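Local coordinates for CHIR AB1 (Gallus gallus, PDB 2VSD), which acts as an avian classical Fc receptor, binding the Fc region of antibodies through its immunoglobulin domain, at the interface of chains A and B. Numbering follows the deposited sequence. Chains: chain A/B, CHIR AB1.

Contact 1 and contact 2 are two patches of one two-fold symmetric interface between copies of the immunoglobulin domain. The centres of their C-alpha atoms are about 16 Å apart. They share no residues but draw on the same strands: 33-39, 42-49 and 69-78. Contact 1 lies midway along the facing sheets and combines a leucine core with a salt bridge. Contact 2 lies at the C-terminal end of strand 69-78, where two serines exchange hydrogen bonds. Together they could hold the pair at two levels. The structure alone does not show whether this dimer forms on the cell.

Contact 1: the interface of chains A and B. Residues chain A 36, 38, 42-43, 46; chain B 36, 38, 42-43, 46, 74.
The backbones of A:Leu43 and B:Leu43, near the starts of the two 42-49 strands, face each other across the two-fold axis and are bridged by two waters. Water 1 joins A:Leu43 N to B:Leu43 O, and water 2 makes the twin link. Beside this water pair, the two leucine side chains cross obliquely. A:Leu43 CG is anti to the backbone N (chi1 174°), and chi2 77° turns CD2 onto B:Leu43 CB at 3.8 Å. A:Leu43 CD2 also meets the rim of the B:Trp38 indole, 3.9 Å from B:Trp38 CZ2. A:Asp46 and B:Arg74 approach from opposite directions, with carboxylate and guanidinium nearly coplanar. B:Arg74 NH1 forms a salt bridge to the syn side of A:Asp46 OD2 at 2.9 Å. Bonds from NH2 to the carboxylate are weak. B:Arg74 NH1 also donates to the amide oxygen B:Gln36 OE1 at 2.8 Å. B:Gln36 OE1 accepts as well from the indole nitrogen B:Trp38 NE1 at 2.9 Å, so two donors grip it and fix the amide. The indole donor stands above the carbonyl plane, 37° out of it. A leucine in place of B:Arg74 would probably deprive A:Asp46 of its charged mate and B:Gln36 OE1 of one of its donors, so that the amide is held less firmly. Beyond the leucines the threonine side chains cross at about a right angle, and the methyls A:Thr42 CG2 and B:Thr42 CG2 pack tightly, 3.4 Å apart.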
# COMPACT_ATOMS: atom_id res chain seq x y z
N GLN A 36 2.93 0.71 6.85
CA GLN A 36 1.61 0.32 6.35
C GLN A 36 0.85 -0.53 7.36
O GLN A 36 1.44 -1.44 7.97
CB GLN A 36 1.79 -0.52 5.11
CG GLN A 36 2.49 0.24 3.99
CD GLN A 36 2.69 -0.57 2.73
OE1 GLN A 36 2.67 -1.81 2.75
NE2 GLN A 36 2.94 0.13 1.62
N TRP A 38 -2.14 -3.29 7.38
CA TRP A 38 -2.85 -4.20 6.48
C TRP A 38 -3.92 -4.90 7.28
O TRP A 38 -3.69 -5.26 8.46
CB TRP A 38 -1.90 -5.26 5.95
CG TRP A 38 -0.96 -4.70 4.94
CD1 TRP A 38 0.03 -3.77 5.17
CD2 TRP A 38 -0.92 -5.01 3.55
NE1 TRP A 38 0.70 -3.51 3.97
CE2 TRP A 38 0.13 -4.25 2.97
CE3 TRP A 38 -1.67 -5.89 2.73
CZ2 TRP A 38 0.44 -4.30 1.60
CZ3 TRP A 38 -1.36 -5.96 1.36
CH2 TRP A 38 -0.30 -5.16 0.81
N THR A 42 -4.97 -6.97 2.88
CA THR A 42 -5.14 -5.82 1.99
C THR A 42 -4.72 -4.56 2.77
O THR A 42 -5.01 -4.43 3.96
CB THR A 42 -6.62 -5.71 1.52
OG1 THR A 42 -6.95 -6.85 0.70
CG2 THR A 42 -6.88 -4.42 0.74
N LEU A 43 -4.01 -3.65 2.11
CA LEU A 43 -3.58 -2.40 2.75
C LEU A 43 -4.77 -1.57 3.22
O LEU A 43 -5.71 -1.32 2.40
CB LEU A 43 -2.73 -1.56 1.76
CG LEU A 43 -2.33 -0.17 2.24
CD1 LEU A 43 -1.20 -0.40 3.21
CD2 LEU A 43 -1.87 0.80 1.10
N ASP A 46 -1.64 3.91 5.51
CA ASP A 46 -0.20 4.06 5.62
C ASP A 46 0.08 5.42 6.21
O ASP A 46 -0.80 6.29 6.21
CB ASP A 46 0.54 3.80 4.30
CG ASP A 46 0.28 4.87 3.23
OD1 ASP A 46 -0.38 5.88 3.50
OD2 ASP A 46 0.72 4.65 2.10
N GLN B 36 3.26 2.16 -6.38
CA GLN B 36 2.05 1.38 -6.07
C GLN B 36 1.05 1.41 -7.22
O GLN B 36 0.81 2.48 -7.80
CB GLN B 36 1.38 1.98 -4.87
CG GLN B 36 2.27 1.97 -3.63
CD GLN B 36 1.62 2.57 -2.41
OE1 GLN B 36 0.67 3.36 -2.50
NE2 GLN B 36 2.18 2.24 -1.23
N TRP B 38 -2.95 0.92 -7.76
CA TRP B 38 -4.21 0.92 -7.01
C TRP B 38 -5.33 0.61 -7.98
O TRP B 38 -5.31 1.09 -9.14
CB TRP B 38 -4.47 2.30 -6.43
CG TRP B 38 -3.57 2.60 -5.28
CD1 TRP B 38 -2.21 2.76 -5.33
CD2 TRP B 38 -3.96 2.75 -3.92
NE1 TRP B 38 -1.73 3.04 -4.05
CE2 TRP B 38 -2.78 3.02 -3.17
CE3 TRP B 38 -5.20 2.70 -3.25
CZ2 TRP B 38 -2.79 3.21 -1.78
CZ3 TRP B 38 -5.23 2.91 -1.86
CH2 TRP B 38 -4.01 3.16 -1.13
N THR B 42 -8.11 0.91 -3.87
CA THR B 42 -7.45 -0.02 -2.94
C THR B 42 -6.13 -0.47 -3.58
O THR B 42 -6.08 -0.71 -4.79
CB THR B 42 -8.37 -1.24 -2.65
OG1 THR B 42 -9.56 -0.80 -1.95
CG2 THR B 42 -7.66 -2.32 -1.84
N LEU B 43 -5.07 -0.56 -2.79
CA LEU B 43 -3.77 -1.01 -3.31
C LEU B 43 -3.85 -2.42 -3.87
O LEU B 43 -4.36 -3.35 -3.16
CB LEU B 43 -2.71 -0.96 -2.17
CG LEU B 43 -1.34 -1.53 -2.52
CD1 LEU B 43 -0.67 -0.47 -3.35
CD2 LEU B 43 -0.45 -1.87 -1.27
N ASP B 46 2.60 -3.47 -5.44
CA ASP B 46 3.65 -2.46 -5.36
C ASP B 46 4.94 -3.09 -5.83
O ASP B 46 5.03 -4.33 -5.89
CB ASP B 46 3.77 -1.81 -3.97
CG ASP B 46 4.28 -2.76 -2.89
OD1 ASP B 46 4.66 -3.90 -3.18
OD2 ASP B 46 4.25 -2.35 -1.72
N ARG B 74 0.81 5.64 -7.60
CA ARG B 74 1.26 6.53 -6.53
C ARG B 74 2.71 6.11 -6.29
O ARG B 74 3.04 4.93 -6.42
CB ARG B 74 0.43 6.18 -5.29
CG ARG B 74 0.61 6.97 -4.07
CD ARG B 74 -0.50 6.57 -3.16
NE ARG B 74 -0.46 7.23 -1.87
CZ ARG B 74 -0.25 6.63 -0.71
NH1 ARG B 74 -0.03 5.32 -0.62
NH2 ARG B 74 -0.24 7.37 0.39
O HOH W 1 -3.47 -4.35 -0.75
O HOH W 2 -5.61 0.13 0.07

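Contact 2: the interface of chains A and B. Residues chain A 32-33, 49, 77-79; chain B 78-79, 81.
The flat groups here are the carboxylates of A:Glu79 and B:Glu79, whose planes are 22° apart. Neither lies on the face of the other. Their nearest oxygens, A:Glu79 OE1 and B:Glu79 OE1, are 5.4 Å apart, which probably limits the cost of two like charges. On the B side, water 3 binds the carboxylate oxygen OE2. It is the aliphatic stems that touch. Both glutamate side chains bend at chi2 (-104°), which turns the acid groups away from the point where A:Glu79 CG meets B:Glu79 CG at 3.7 Å.

Next to this pair, the two Ser78 residues exchange hydrogen bonds. The backbone A:Ser78 N donates to the hydroxyl B:Ser78 OG at 2.8 Å, and the bond is nearly straight. The twin bond runs from B:Ser78 N to A:Ser78 OG. Each hydroxyl sits between its own backbone N and carbonyl carbon (chi1 56°), and from there it points at the other chain's amide. The direct contact between the two hydroxyls is weak. B:Ser78 OG also lies over the backbone of A:Val77.

The water on the B:Glu79 carboxylate ties this group to the neighbouring loop. Water 3 bonds the carbonyl A:Ala32 O at 2.8 Å, and it also reaches B:Ser78 OG.

An apolar patch flanks the polar centre. B:Leu81 divides its two methyls: CD1 packs on A:Ala32 CB at 3.7 Å, while CD2 rests against the backbone of the next residue. There B:Leu81 CD2 lies 3.5 Å from A:Ala33 O. The methyl of A:Ala32 also meets the carbonyl of B:Ser78.

The exchanged serine bonds tie together the C-terminal ends of the two 69-78 strands at the two-fold axis. The site probably steadies this pairing of receptor domains, although the dimer may belong to the crystal and not to the receptor at the membrane.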
# COMPACT_ATOMS: atom_id res chain seq x y z
N ALA A 32 13.89 6.60 9.18
CA ALA A 32 12.72 7.18 8.51
C ALA A 32 12.10 6.11 7.60
O ALA A 32 12.80 5.39 6.90
CB ALA A 32 13.11 8.44 7.69
N ALA A 33 10.78 5.97 7.64
CA ALA A 33 10.14 4.90 6.86
C ALA A 33 8.65 5.16 6.66
O ALA A 33 8.01 5.86 7.44
CB ALA A 33 10.37 3.54 7.51
N LYS A 49 6.76 7.59 9.31
CA LYS A 49 7.34 7.52 10.64
C LYS A 49 8.71 8.19 10.61
O LYS A 49 9.66 7.63 10.04
CB LYS A 49 7.47 6.08 11.13
CG LYS A 49 7.99 5.97 12.58
CD LYS A 49 8.65 4.64 12.88
CE LYS A 49 10.08 4.56 12.38
NZ LYS A 49 11.01 5.50 13.10
N VAL A 77 11.54 1.57 2.93
CA VAL A 77 12.43 2.70 2.72
C VAL A 77 12.88 2.71 1.26
O VAL A 77 12.86 1.68 0.60
CB VAL A 77 13.68 2.63 3.66
CG1 VAL A 77 13.24 2.75 5.11
CG2 VAL A 77 14.45 1.34 3.43
N SER A 78 13.31 3.87 0.77
CA SER A 78 13.74 3.97 -0.64
C SER A 78 15.25 4.13 -0.82
O SER A 78 15.73 4.19 -1.96
CB SER A 78 13.00 5.10 -1.36
OG SER A 78 13.17 6.31 -0.68
N GLU A 79 15.99 4.18 0.28
CA GLU A 79 17.45 4.30 0.26
C GLU A 79 18.00 3.45 1.40
O GLU A 79 18.10 3.94 2.53
CB GLU A 79 17.89 5.76 0.48
CG GLU A 79 17.10 6.82 -0.28
CD GLU A 79 17.84 7.37 -1.47
OE1 GLU A 79 18.84 8.11 -1.27
OE2 GLU A 79 17.42 7.09 -2.62
N SER B 78 11.53 7.65 1.10
CA SER B 78 11.71 7.83 2.55
C SER B 78 12.77 8.87 2.94
O SER B 78 12.99 9.12 4.12
CB SER B 78 12.00 6.49 3.24
OG SER B 78 13.12 5.88 2.66
N GLU B 79 13.42 9.45 1.93
CA GLU B 79 14.44 10.49 2.14
C GLU B 79 14.29 11.52 1.03
O GLU B 79 14.86 11.34 -0.04
CB GLU B 79 15.86 9.89 2.06
CG GLU B 79 16.07 8.55 2.78
CD GLU B 79 16.81 8.69 4.09
OE1 GLU B 79 18.03 8.99 4.05
OE2 GLU B 79 16.18 8.49 5.16
N LEU B 81 10.55 12.15 3.48
CA LEU B 81 9.38 11.27 3.66
C LEU B 81 8.18 11.80 2.94
O LEU B 81 7.34 12.51 3.52
CB LEU B 81 9.06 11.02 5.14
CG LEU B 81 9.72 9.79 5.78
CD1 LEU B 81 9.74 9.91 7.29
CD2 LEU B 81 9.06 8.50 5.37
O HOH W 3 14.98 5.84 5.13